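Local coordinates for putative Lipoprotein (Shewanella oneidensis, PDB 3U24), which is of unknown function but binds zinc and calcium ions and belongs to the DUF885 family, in a clan of peptidase-like proteins, at residues E57-A62 with P153-A158; D117-N122 with L168-L173; R143-R148 with A204-R209; G180-F185 with K215-H220. All blocks are in the same frame, centred on the assembly; numbering follows the deposited sequence.

In the fold
From the N terminus, the turn at 57-62 waits while the chain passes 117-122 and 143-148, and contact 1 closes a 90-residue, mostly helical loop on helix 152-162. Contact 2 opened inside that loop and closes after it, on helix 168-179; contact 3 closes later still, on helix 200-234. These three cross one another pairwise. Contact 4 opens at 180-185, between the two ends of contact 3, and closes last, so it crosses contact 3 but follows contacts 1 and 2 in series. Contacts 3 and 4 share helix 200-234. Y155 of contact 1 reaches N122 of contact 2, and Y156 packs on I217 and H220 of contact 4, so contact 1 ties contacts 2 and 4 together through helix 152-162.

Contact 1: E57-A62 with P153-A158; sequences EIPDEA and PAYYAA. With ZN (zinc ion), chain K; EDO (1,2-ethanediol), chain Y.
The inverse gamma turn centred on P59, just ahead of helix 61-79, leans on Y155 and A158 of helix 152-162. Packing of a proline on an aromatic ring is clear here: P59 CG lies over one face of the Y155 ring in a CH-pi contact, 4.2 Å from the centroid and shifted toward the rim, while P59 CD comes within 3.5 Å of Y155 CD2. At the edge of the same ring, in its plane, E57 O sits 3.5 Å from CD2. The CG of Y155 is anti to the backbone N (chi1 179°), and the Y155 and P59 side chains cross at about a right angle. Beside them, I58 wedges against the helix: CG2 packs 3.6 Å from A158 CB, and CD1 lies 4.1 Å from A154 CB. D60 takes the N-cap position of helix 61-79 and its OD1 accepts from G63 N; one residue on, E61 OE1 binds a zinc ion at 2.5 Å. An alanine in place of Y155 would probably leave a gap under the P59 ring and N122 N without its hydroxyl partner. This surface contact lays the turn that leads into helix 61-79 against helix 152-162, whose next residue, Y156, turns away from it to pack on helix 200-234.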
# COMPACT_ATOMS: atom_id res chain seq x y z
N GLU A 57 -24.23 4.62 -2.54
CA GLU A 57 -24.24 4.59 -4.01
C GLU A 57 -24.59 3.19 -4.47
O GLU A 57 -24.09 2.23 -3.92
CB GLU A 57 -22.88 5.00 -4.61
CG GLU A 57 -22.37 6.35 -4.11
CD GLU A 57 -21.31 6.23 -2.99
OE1 GLU A 57 -21.49 5.39 -2.06
OE2 GLU A 57 -20.31 6.98 -3.03
N ILE A 58 -25.49 3.08 -5.43
CA ILE A 58 -25.86 1.80 -6.00
C ILE A 58 -24.95 1.61 -7.21
O ILE A 58 -24.92 2.46 -8.12
CB ILE A 58 -27.34 1.75 -6.39
CG1 ILE A 58 -28.22 1.89 -5.13
CG2 ILE A 58 -27.69 0.41 -7.08
CD1 ILE A 58 -29.57 2.54 -5.38
N PRO A 59 -24.16 0.54 -7.21
CA PRO A 59 -23.16 0.41 -8.28
C PRO A 59 -23.78 -0.25 -9.50
O PRO A 59 -23.48 -1.37 -9.81
CB PRO A 59 -22.10 -0.47 -7.63
CG PRO A 59 -22.89 -1.34 -6.70
CD PRO A 59 -24.14 -0.60 -6.29
N ASP A 60 -24.69 0.44 -10.15
CA ASP A 60 -25.34 -0.03 -11.37
C ASP A 60 -24.86 0.78 -12.56
O ASP A 60 -23.97 1.61 -12.45
CB ASP A 60 -26.87 0.08 -11.24
CG ASP A 60 -27.35 1.51 -10.95
OD1 ASP A 60 -26.63 2.51 -11.30
OD2 ASP A 60 -28.46 1.63 -10.36
N GLU A 61 -25.48 0.55 -13.71
CA GLU A 61 -25.05 1.17 -14.94
C GLU A 61 -25.22 2.68 -14.93
O GLU A 61 -24.37 3.39 -15.49
CB GLU A 61 -25.80 0.56 -16.11
CG GLU A 61 -25.34 1.07 -17.47
CD GLU A 61 -26.18 0.50 -18.58
OE1 GLU A 61 -27.38 0.86 -18.64
OE2 GLU A 61 -25.66 -0.32 -19.37
N ALA A 62 -26.25 3.20 -14.28
CA ALA A 62 -26.38 4.66 -14.17
C ALA A 62 -25.20 5.24 -13.40
O ALA A 62 -24.74 6.32 -13.71
CB ALA A 62 -27.69 5.06 -13.48
N PRO A 153 -30.67 -3.69 -0.17
CA PRO A 153 -31.15 -4.73 -1.14
C PRO A 153 -30.81 -4.34 -2.56
O PRO A 153 -30.37 -5.17 -3.37
CB PRO A 153 -32.66 -4.73 -0.93
CG PRO A 153 -32.77 -4.46 0.55
CD PRO A 153 -31.70 -3.41 0.84
N ALA A 154 -30.99 -3.07 -2.86
CA ALA A 154 -30.72 -2.57 -4.23
C ALA A 154 -29.25 -2.70 -4.61
O ALA A 154 -28.91 -2.98 -5.73
CB ALA A 154 -31.14 -1.12 -4.38
N TYR A 155 -28.38 -2.42 -3.64
CA TYR A 155 -26.95 -2.51 -3.83
C TYR A 155 -26.59 -3.92 -4.27
O TYR A 155 -25.88 -4.07 -5.21
CB TYR A 155 -26.24 -2.17 -2.51
CG TYR A 155 -24.74 -2.25 -2.56
CD1 TYR A 155 -24.09 -3.46 -2.39
CD2 TYR A 155 -23.99 -1.12 -2.80
CE1 TYR A 155 -22.69 -3.53 -2.44
CE2 TYR A 155 -22.57 -1.17 -2.86
CZ TYR A 155 -21.93 -2.38 -2.68
OH TYR A 155 -20.55 -2.46 -2.72
N TYR A 156 -27.07 -4.95 -3.58
CA TYR A 156 -26.71 -6.30 -3.93
C TYR A 156 -27.46 -6.84 -5.19
O TYR A 156 -26.88 -7.65 -5.93
CB TYR A 156 -26.83 -7.25 -2.73
CG TYR A 156 -25.76 -7.03 -1.65
CD1 TYR A 156 -24.46 -7.42 -1.86
CD2 TYR A 156 -26.07 -6.45 -0.42
CE1 TYR A 156 -23.48 -7.21 -0.91
CE2 TYR A 156 -25.09 -6.24 0.56
CZ TYR A 156 -23.79 -6.61 0.28
OH TYR A 156 -22.80 -6.47 1.22
N ALA A 157 -28.71 -6.41 -5.41
CA ALA A 157 -29.37 -6.64 -6.72
C ALA A 157 -28.52 -6.09 -7.89
O ALA A 157 -28.37 -6.77 -8.90
CB ALA A 157 -30.81 -6.06 -6.79
N ALA A 158 -27.99 -4.87 -7.73
CA ALA A 158 -27.10 -4.28 -8.73
C ALA A 158 -25.83 -5.14 -8.93
O ALA A 158 -25.34 -5.36 -10.06
CB ALA A 158 -26.71 -2.83 -8.33
ZN ZN K . -28.22 -0.30 -20.66
C1 EDO Y . -35.06 0.61 -1.33
O1 EDO Y . -34.90 0.31 0.07
C2 EDO Y . -34.29 -0.29 -2.32
O2 EDO Y . -33.39 -1.25 -1.70
O HOH W 1 -28.23 -2.60 -19.54

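Contact 2: D117-N122 with L168-L173; sequences DPSSYN and LEHTEL. With EDO (1,2-ethanediol), chain S; ACY (acetic acid), chain Q; EDO (1,2-ethanediol), chain P.
D117 and H170 meet through van der Waals contact in a pairing where no hydrogen bond joins the two segments. The side chains cross at about a right angle: D117 OD1 comes 3.2 Å from H170 CB, and D117 CG lies 3.5 Å from H170 CD2, with the carboxylate and ring planes 55° apart. Beside them the P118 ring presses on the helix, its CG 3.4 Å from T171 OG1. S119 completes the packing, with OG 3.8 Å from L173 CD2 and CB near H170 O.

Hydrogen bonds hold each side separately. S119 OG donates to D117 OD1 at 2.5 Å, on the syn lone pair of that oxygen, and S119 N adds a weak bond to the same atom. D117 O takes two donors: S120 N, at the end of the 3-10 segment 118-120, and S120 OG at 2.7 Å, which approaches nearly in line with the carbonyl. On the helix side, T171 OG1 bonds to O of T167, just before the helix, and H170 is held by T167 OG1 at ND1 and by L516 O, from helix 504-516, at NE2; the edge of one ring meets the face of the other between H170 and W116.

The chemistry is therefore that of two parts braced separately and then pressed together. D117 OD2 stands 4.4 Å from H170 NE2, too far for the charged atoms to touch, yet the carboxylate probably polarises the imidazole and may favour positive charge on it.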
# COMPACT_ATOMS: atom_id res chain seq x y z
N ASP A 117 -14.90 -9.19 -10.54
CA ASP A 117 -14.46 -9.23 -9.12
C ASP A 117 -15.65 -8.99 -8.19
O ASP A 117 -15.99 -7.84 -7.89
CB ASP A 117 -13.38 -8.20 -8.85
CG ASP A 117 -12.98 -8.14 -7.39
OD1 ASP A 117 -13.47 -8.92 -6.55
OD2 ASP A 117 -12.15 -7.28 -7.06
N PRO A 118 -16.31 -10.07 -7.76
CA PRO A 118 -17.47 -9.88 -6.90
C PRO A 118 -17.08 -9.35 -5.55
O PRO A 118 -17.96 -8.86 -4.84
CB PRO A 118 -18.08 -11.30 -6.77
CG PRO A 118 -17.62 -12.02 -8.01
CD PRO A 118 -16.24 -11.45 -8.27
N SER A 119 -15.81 -9.40 -5.18
CA SER A 119 -15.44 -8.87 -3.89
C SER A 119 -15.55 -7.34 -3.84
O SER A 119 -15.57 -6.77 -2.76
CB SER A 119 -14.06 -9.33 -3.44
OG SER A 119 -13.05 -8.57 -4.07
N SER A 120 -15.63 -6.68 -4.99
CA SER A 120 -15.82 -5.22 -4.98
C SER A 120 -17.26 -4.78 -4.52
O SER A 120 -17.50 -3.60 -4.26
CB SER A 120 -15.41 -4.64 -6.34
OG SER A 120 -16.11 -5.22 -7.41
N TYR A 121 -18.18 -5.74 -4.35
CA TYR A 121 -19.50 -5.47 -3.84
C TYR A 121 -19.65 -5.94 -2.40
O TYR A 121 -19.83 -7.14 -2.10
CB TYR A 121 -20.54 -6.13 -4.73
CG TYR A 121 -20.41 -5.71 -6.17
CD1 TYR A 121 -21.00 -4.55 -6.60
CD2 TYR A 121 -19.67 -6.44 -7.07
CE1 TYR A 121 -20.89 -4.13 -7.90
CE2 TYR A 121 -19.56 -6.04 -8.38
CZ TYR A 121 -20.19 -4.89 -8.80
OH TYR A 121 -20.12 -4.44 -10.10
N ASN A 122 -19.59 -4.99 -1.49
CA ASN A 122 -19.67 -5.27 -0.04
C ASN A 122 -19.98 -3.96 0.69
O ASN A 122 -19.21 -3.00 0.60
CB ASN A 122 -18.34 -5.86 0.47
CG ASN A 122 -18.42 -6.38 1.92
OD1 ASN A 122 -19.33 -6.03 2.71
ND2 ASN A 122 -17.45 -7.24 2.27
N LEU A 168 -12.82 -17.32 -9.94
CA LEU A 168 -13.15 -18.13 -8.79
C LEU A 168 -12.62 -17.45 -7.53
O LEU A 168 -13.28 -17.42 -6.49
CB LEU A 168 -12.52 -19.53 -8.91
CG LEU A 168 -12.66 -20.37 -7.63
CD1 LEU A 168 -14.14 -20.57 -7.31
CD2 LEU A 168 -11.86 -21.71 -7.74
N GLU A 169 -11.39 -16.96 -7.62
CA GLU A 169 -10.71 -16.43 -6.43
C GLU A 169 -11.44 -15.19 -5.85
O GLU A 169 -11.60 -15.06 -4.63
CB GLU A 169 -9.25 -16.07 -6.76
CG GLU A 169 -8.37 -17.31 -7.03
CD GLU A 169 -8.59 -17.95 -8.43
OE1 GLU A 169 -9.36 -17.40 -9.28
OE2 GLU A 169 -7.96 -19.00 -8.69
N HIS A 170 -11.89 -14.28 -6.71
CA HIS A 170 -12.51 -13.08 -6.16
C HIS A 170 -13.89 -13.39 -5.66
O HIS A 170 -14.39 -12.72 -4.74
CB HIS A 170 -12.50 -11.93 -7.20
CG HIS A 170 -11.10 -11.44 -7.54
ND1 HIS A 170 -10.34 -12.02 -8.48
CD2 HIS A 170 -10.31 -10.42 -6.97
CE1 HIS A 170 -9.15 -11.39 -8.56
NE2 HIS A 170 -9.12 -10.42 -7.64
N THR A 171 -14.52 -14.42 -6.23
CA THR A 171 -15.84 -14.81 -5.76
C THR A 171 -15.73 -15.42 -4.36
O THR A 171 -16.59 -15.18 -3.50
CB THR A 171 -16.57 -15.75 -6.73
OG1 THR A 171 -16.52 -15.23 -8.08
CG2 THR A 171 -18.03 -15.94 -6.32
N GLU A 172 -14.63 -16.14 -4.11
CA GLU A 172 -14.42 -16.79 -2.84
C GLU A 172 -14.14 -15.71 -1.83
O GLU A 172 -14.59 -15.76 -0.71
CB GLU A 172 -13.20 -17.75 -2.89
CG GLU A 172 -13.44 -19.08 -3.61
CD GLU A 172 -12.17 -19.95 -3.86
OE1 GLU A 172 -11.02 -19.44 -4.10
OE2 GLU A 172 -12.36 -21.19 -3.88
N LEU A 173 -13.36 -14.74 -2.24
CA LEU A 173 -13.08 -13.62 -1.35
C LEU A 173 -14.40 -12.87 -0.99
O LEU A 173 -14.65 -12.56 0.18
CB LEU A 173 -12.03 -12.71 -1.95
CG LEU A 173 -11.58 -11.54 -1.08
CD1 LEU A 173 -10.93 -11.98 0.27
CD2 LEU A 173 -10.67 -10.60 -1.89
C1 EDO S . -15.39 -1.82 -1.68
O1 EDO S . -16.79 -1.81 -1.33
C2 EDO S . -14.83 -3.25 -1.75
O2 EDO S . -14.82 -3.93 -0.48
C ACY Q . -8.65 -6.18 -8.57
O ACY Q . -8.45 -7.28 -7.98
OXT ACY Q . -7.72 -5.42 -8.97
CH3 ACY Q . -10.06 -5.73 -8.76
C1 EDO P . -18.31 0.66 0.66
O1 EDO P . -18.54 -0.41 1.60
C2 EDO P . -19.48 0.84 -0.34
O2 EDO P . -20.57 1.45 0.34

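Contact 3: R143-R148 with A204-R209; sequences RSVLAR and ALFKTR. With EDO (1,2-ethanediol), chain P.
L146, its CG anti to the backbone N (chi1 180°), meets F206 with CD1. R209 reaches back the other way: its CG lies beside the backbone N, anti to the carbonyl carbon, and the chain then runs extended from CG to NE, toward helix 138-148, the side chain crossing that of L146 at about a right angle. The axes of the two short helical segments approach to 9.8 Å and cross at 42°, a packing in which one leucine enters between neighbouring residues of the partner helix. L146 CD1 does most of this, lying 3.4 Å from F206 CA and 3.8 Å from L205 CG. One residue earlier, V145 CG1 is 3.8 Å from F206 CZ, approaching the ring obliquely.

The one hydrogen bond across the contact is R209 NH1 to L146 O, 2.9 Å long and fairly straight at the hydrogen. The oxygen lies close to the guanidinium plane, whereas the donor sits above the carbonyl plane, 62° out of it. L205 CD2 lies 3.8 Å above one face of that guanidinium, toward its rim, so a neighbour on its own helix packs on the flat group and probably limits its rotation.

An alanine in place of R209 would probably leave L146 O without this donor and L205 CD2 without the flat group it packs on. L146 lies near the C-terminal end of its helix, where carbonyl oxygens gather negative potential, and the guanidinium is likely to be drawn there by charge as well as by the bond; its ion pair to E150 is long and weak.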
# COMPACT_ATOMS: atom_id res chain seq x y z
N ARG A 143 -28.02 7.86 12.79
CA ARG A 143 -28.93 8.39 11.79
C ARG A 143 -28.34 8.22 10.40
O ARG A 143 -29.08 7.98 9.45
CB ARG A 143 -29.28 9.84 12.05
CG ARG A 143 -30.26 10.00 13.20
CD ARG A 143 -30.57 11.45 13.59
NE ARG A 143 -31.61 11.44 14.62
CZ ARG A 143 -31.52 12.03 15.82
NH1 ARG A 143 -30.47 12.76 16.16
NH2 ARG A 143 -32.52 11.93 16.68
N SER A 144 -27.01 8.35 10.28
CA SER A 144 -26.35 8.09 9.01
C SER A 144 -26.52 6.62 8.60
O SER A 144 -26.85 6.30 7.44
CB SER A 144 -24.85 8.48 9.04
OG SER A 144 -24.74 9.90 9.04
N VAL A 145 -26.30 5.73 9.55
CA VAL A 145 -26.47 4.30 9.32
C VAL A 145 -27.96 3.98 9.01
O VAL A 145 -28.26 3.19 8.10
CB VAL A 145 -26.03 3.52 10.58
CG1 VAL A 145 -26.44 2.06 10.47
CG2 VAL A 145 -24.53 3.67 10.75
N LEU A 146 -28.87 4.60 9.77
CA LEU A 146 -30.29 4.41 9.52
C LEU A 146 -30.60 4.67 8.03
O LEU A 146 -31.18 3.82 7.38
CB LEU A 146 -31.16 5.27 10.47
CG LEU A 146 -32.69 5.24 10.38
CD1 LEU A 146 -33.20 3.82 10.59
CD2 LEU A 146 -33.27 6.19 11.41
N ALA A 147 -30.13 5.80 7.48
CA ALA A 147 -30.39 6.19 6.10
C ALA A 147 -29.62 5.31 5.12
O ALA A 147 -30.14 4.91 4.07
CB ALA A 147 -30.07 7.71 5.86
N ARG A 148 -28.39 4.98 5.47
CA ARG A 148 -27.54 4.20 4.56
C ARG A 148 -28.03 2.76 4.34
O ARG A 148 -27.73 2.13 3.32
CB ARG A 148 -26.08 4.24 5.06
CG ARG A 148 -25.01 3.76 4.09
CD ARG A 148 -23.62 3.70 4.75
NE ARG A 148 -22.59 3.38 3.77
CZ ARG A 148 -21.99 4.31 3.01
NH1 ARG A 148 -22.27 5.62 3.17
NH2 ARG A 148 -21.09 3.93 2.11
N ALA A 204 -37.47 1.93 15.93
CA ALA A 204 -38.30 0.90 15.30
C ALA A 204 -37.98 0.85 13.81
O ALA A 204 -37.89 -0.20 13.24
CB ALA A 204 -39.80 1.17 15.55
N LEU A 205 -37.78 2.01 13.18
CA LEU A 205 -37.40 2.05 11.78
C LEU A 205 -36.04 1.35 11.58
O LEU A 205 -35.81 0.63 10.56
CB LEU A 205 -37.29 3.48 11.32
CG LEU A 205 -36.93 3.69 9.84
CD1 LEU A 205 -37.91 2.96 8.91
CD2 LEU A 205 -36.79 5.19 9.51
N PHE A 206 -35.14 1.57 12.53
CA PHE A 206 -33.82 0.99 12.46
C PHE A 206 -33.95 -0.53 12.44
O PHE A 206 -33.30 -1.20 11.66
CB PHE A 206 -32.96 1.44 13.65
CG PHE A 206 -31.49 1.17 13.45
CD1 PHE A 206 -30.99 -0.11 13.53
CD2 PHE A 206 -30.62 2.20 13.17
CE1 PHE A 206 -29.65 -0.37 13.32
CE2 PHE A 206 -29.27 1.93 12.94
CZ PHE A 206 -28.79 0.64 13.04
N LYS A 207 -34.80 -1.06 13.31
CA LYS A 207 -34.96 -2.51 13.41
C LYS A 207 -35.54 -3.10 12.11
O LYS A 207 -35.04 -4.10 11.56
CB LYS A 207 -35.83 -2.87 14.63
CG LYS A 207 -35.97 -4.35 14.91
CD LYS A 207 -34.60 -5.11 15.00
CE LYS A 207 -34.73 -6.62 15.32
NZ LYS A 207 -33.50 -7.40 14.94
N THR A 208 -36.61 -2.46 11.62
CA THR A 208 -37.21 -2.84 10.36
C THR A 208 -36.11 -2.83 9.27
O THR A 208 -35.92 -3.82 8.57
CB THR A 208 -38.37 -1.87 10.01
OG1 THR A 208 -39.38 -1.93 11.06
CG2 THR A 208 -39.00 -2.19 8.61
N ARG A 209 -35.37 -1.74 9.12
CA ARG A 209 -34.36 -1.71 8.06
C ARG A 209 -33.25 -2.72 8.27
O ARG A 209 -32.74 -3.25 7.30
CB ARG A 209 -33.77 -0.33 7.90
CG ARG A 209 -34.70 0.61 7.20
CD ARG A 209 -33.98 1.87 6.75
NE ARG A 209 -34.98 2.74 6.18
CZ ARG A 209 -34.93 4.06 6.19
NH1 ARG A 209 -33.90 4.73 6.74
NH2 ARG A 209 -35.95 4.74 5.64
C1 EDO P . -18.31 0.66 0.66
O1 EDO P . -18.54 -0.41 1.60
C2 EDO P . -19.48 0.84 -0.34
O2 EDO P . -20.57 1.45 0.34

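Contact 4: G180-F185 with K215-H220; sequences GAFSVF and KAINEH
I217 packs into F182 and F185, and its atoms can be followed outward from the helix one by one. CB is already in contact, 4.1 Å from F182 CZ. At CB the chain forks: CG2, anti to the backbone N, lies 3.9 Å from F182 CE2 and 4.3 Å from A181 CB. The other branch, CG1, sits beside the backbone N (chi1 -64°) and packs against Y156 of helix 152-162. Beyond it CD1, the tip, comes 3.9 Å from F185 CD2, meeting that ring obliquely while the two side chains cross at about a right angle. One isoleucine thus touches three residues of the opposite segment with its two branches.

F182 has a second, more polar neighbour. The amide of N218 lies obliquely to its ring, the two planes only 23° apart, with N218 ND2 3.3 Å from F182 CE2 and N218 OD1 3.5 Å from F182 CZ. The loop that presents these rings is tied down by bonds of its own: A181 O accepts from both V184 N and F185 N, and G180 O from S183 N and S183 OG. F185 O also lies in plane at the edge of the F182 ring, so the first phenylalanine abuts the backbone of the second.

The loop joins helix 168-179 to helix 187-195 and lies against helix 200-234. F185 also meets F127 of helix 124-131 edge-to-face and packs on I152 of helix 152-162, while A181 rests on A124, so the loop packs against three helices, 124-131, 152-162 and 200-234.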
# COMPACT_ATOMS: atom_id res chain seq x y z
N GLY A 180 -18.21 -11.39 6.82
CA GLY A 180 -17.71 -10.45 7.82
C GLY A 180 -18.61 -9.24 8.01
O GLY A 180 -18.49 -8.54 9.01
N ALA A 181 -19.54 -9.00 7.08
CA ALA A 181 -20.49 -7.89 7.27
C ALA A 181 -21.23 -8.01 8.63
O ALA A 181 -21.58 -6.98 9.22
CB ALA A 181 -21.48 -7.76 6.12
N PHE A 182 -21.44 -9.23 9.12
CA PHE A 182 -22.13 -9.43 10.39
C PHE A 182 -21.35 -9.08 11.63
O PHE A 182 -21.92 -9.01 12.70
CB PHE A 182 -22.73 -10.83 10.48
CG PHE A 182 -23.87 -11.01 9.53
CD1 PHE A 182 -25.05 -10.32 9.73
CD2 PHE A 182 -23.71 -11.76 8.38
CE1 PHE A 182 -26.11 -10.44 8.83
CE2 PHE A 182 -24.75 -11.90 7.49
CZ PHE A 182 -25.95 -11.22 7.69
N SER A 183 -20.07 -8.79 11.52
CA SER A 183 -19.38 -8.22 12.66
C SER A 183 -19.67 -6.69 12.76
O SER A 183 -19.32 -6.06 13.74
CB SER A 183 -17.90 -8.52 12.56
OG SER A 183 -17.37 -7.70 11.57
N VAL A 184 -20.30 -6.12 11.74
CA VAL A 184 -20.75 -4.73 11.73
C VAL A 184 -22.26 -4.73 11.99
O VAL A 184 -22.73 -4.05 12.91
CB VAL A 184 -20.42 -4.06 10.38
CG1 VAL A 184 -20.98 -2.64 10.30
CG2 VAL A 184 -18.90 -4.07 10.12
N PHE A 185 -23.01 -5.51 11.22
CA PHE A 185 -24.45 -5.66 11.43
C PHE A 185 -24.72 -6.69 12.53
O PHE A 185 -25.21 -7.79 12.27
CB PHE A 185 -25.20 -5.98 10.11
CG PHE A 185 -25.12 -4.87 9.11
CD1 PHE A 185 -25.97 -3.78 9.21
CD2 PHE A 185 -24.14 -4.84 8.13
CE1 PHE A 185 -25.88 -2.71 8.30
CE2 PHE A 185 -24.03 -3.77 7.25
CZ PHE A 185 -24.89 -2.70 7.33
N LYS A 215 -31.39 -9.89 5.93
CA LYS A 215 -31.97 -10.80 4.95
C LYS A 215 -31.27 -10.66 3.57
O LYS A 215 -30.87 -11.64 2.99
CB LYS A 215 -33.46 -10.52 4.84
CG LYS A 215 -34.22 -11.35 3.82
CD LYS A 215 -35.70 -10.92 3.72
CE LYS A 215 -36.51 -11.88 2.86
NZ LYS A 215 -36.44 -13.26 3.45
N ALA A 216 -31.11 -9.43 3.08
CA ALA A 216 -30.50 -9.19 1.79
C ALA A 216 -29.03 -9.65 1.76
O ALA A 216 -28.58 -10.17 0.76
CB ALA A 216 -30.60 -7.72 1.39
N ILE A 217 -28.30 -9.44 2.85
CA ILE A 217 -26.89 -9.81 2.89
C ILE A 217 -26.83 -11.33 2.87
O ILE A 217 -26.12 -11.85 2.05
CB ILE A 217 -26.13 -9.21 4.08
CG1 ILE A 217 -26.10 -7.67 3.96
CG2 ILE A 217 -24.71 -9.78 4.16
CD1 ILE A 217 -25.63 -6.93 5.17
N ASN A 218 -27.62 -12.00 3.72
CA ASN A 218 -27.64 -13.44 3.75
C ASN A 218 -28.05 -14.05 2.42
O ASN A 218 -27.45 -15.03 2.01
CB ASN A 218 -28.53 -13.97 4.85
CG ASN A 218 -27.85 -13.95 6.22
OD1 ASN A 218 -28.50 -13.61 7.22
ND2 ASN A 218 -26.57 -14.34 6.28
N GLU A 219 -29.05 -13.49 1.74
CA GLU A 219 -29.44 -13.99 0.42
C GLU A 219 -28.33 -13.76 -0.60
O GLU A 219 -28.09 -14.58 -1.43
CB GLU A 219 -30.76 -13.38 -0.08
CG GLU A 219 -31.96 -13.86 0.74
CD GLU A 219 -33.27 -13.11 0.44
OE1 GLU A 219 -33.24 -12.05 -0.26
OE2 GLU A 219 -34.33 -13.60 0.91
N HIS A 220 -27.64 -12.64 -0.52
CA HIS A 220 -26.50 -12.45 -1.41
C HIS A 220 -25.38 -13.45 -1.15
O HIS A 220 -24.78 -13.96 -2.08
CB HIS A 220 -25.99 -11.04 -1.35
CG HIS A 220 -24.91 -10.74 -2.36
ND1 HIS A 220 -25.16 -10.54 -3.67
CD2 HIS A 220 -23.55 -10.60 -2.19
CE1 HIS A 220 -24.01 -10.31 -4.30
NE2 HIS A 220 -23.03 -10.34 -3.40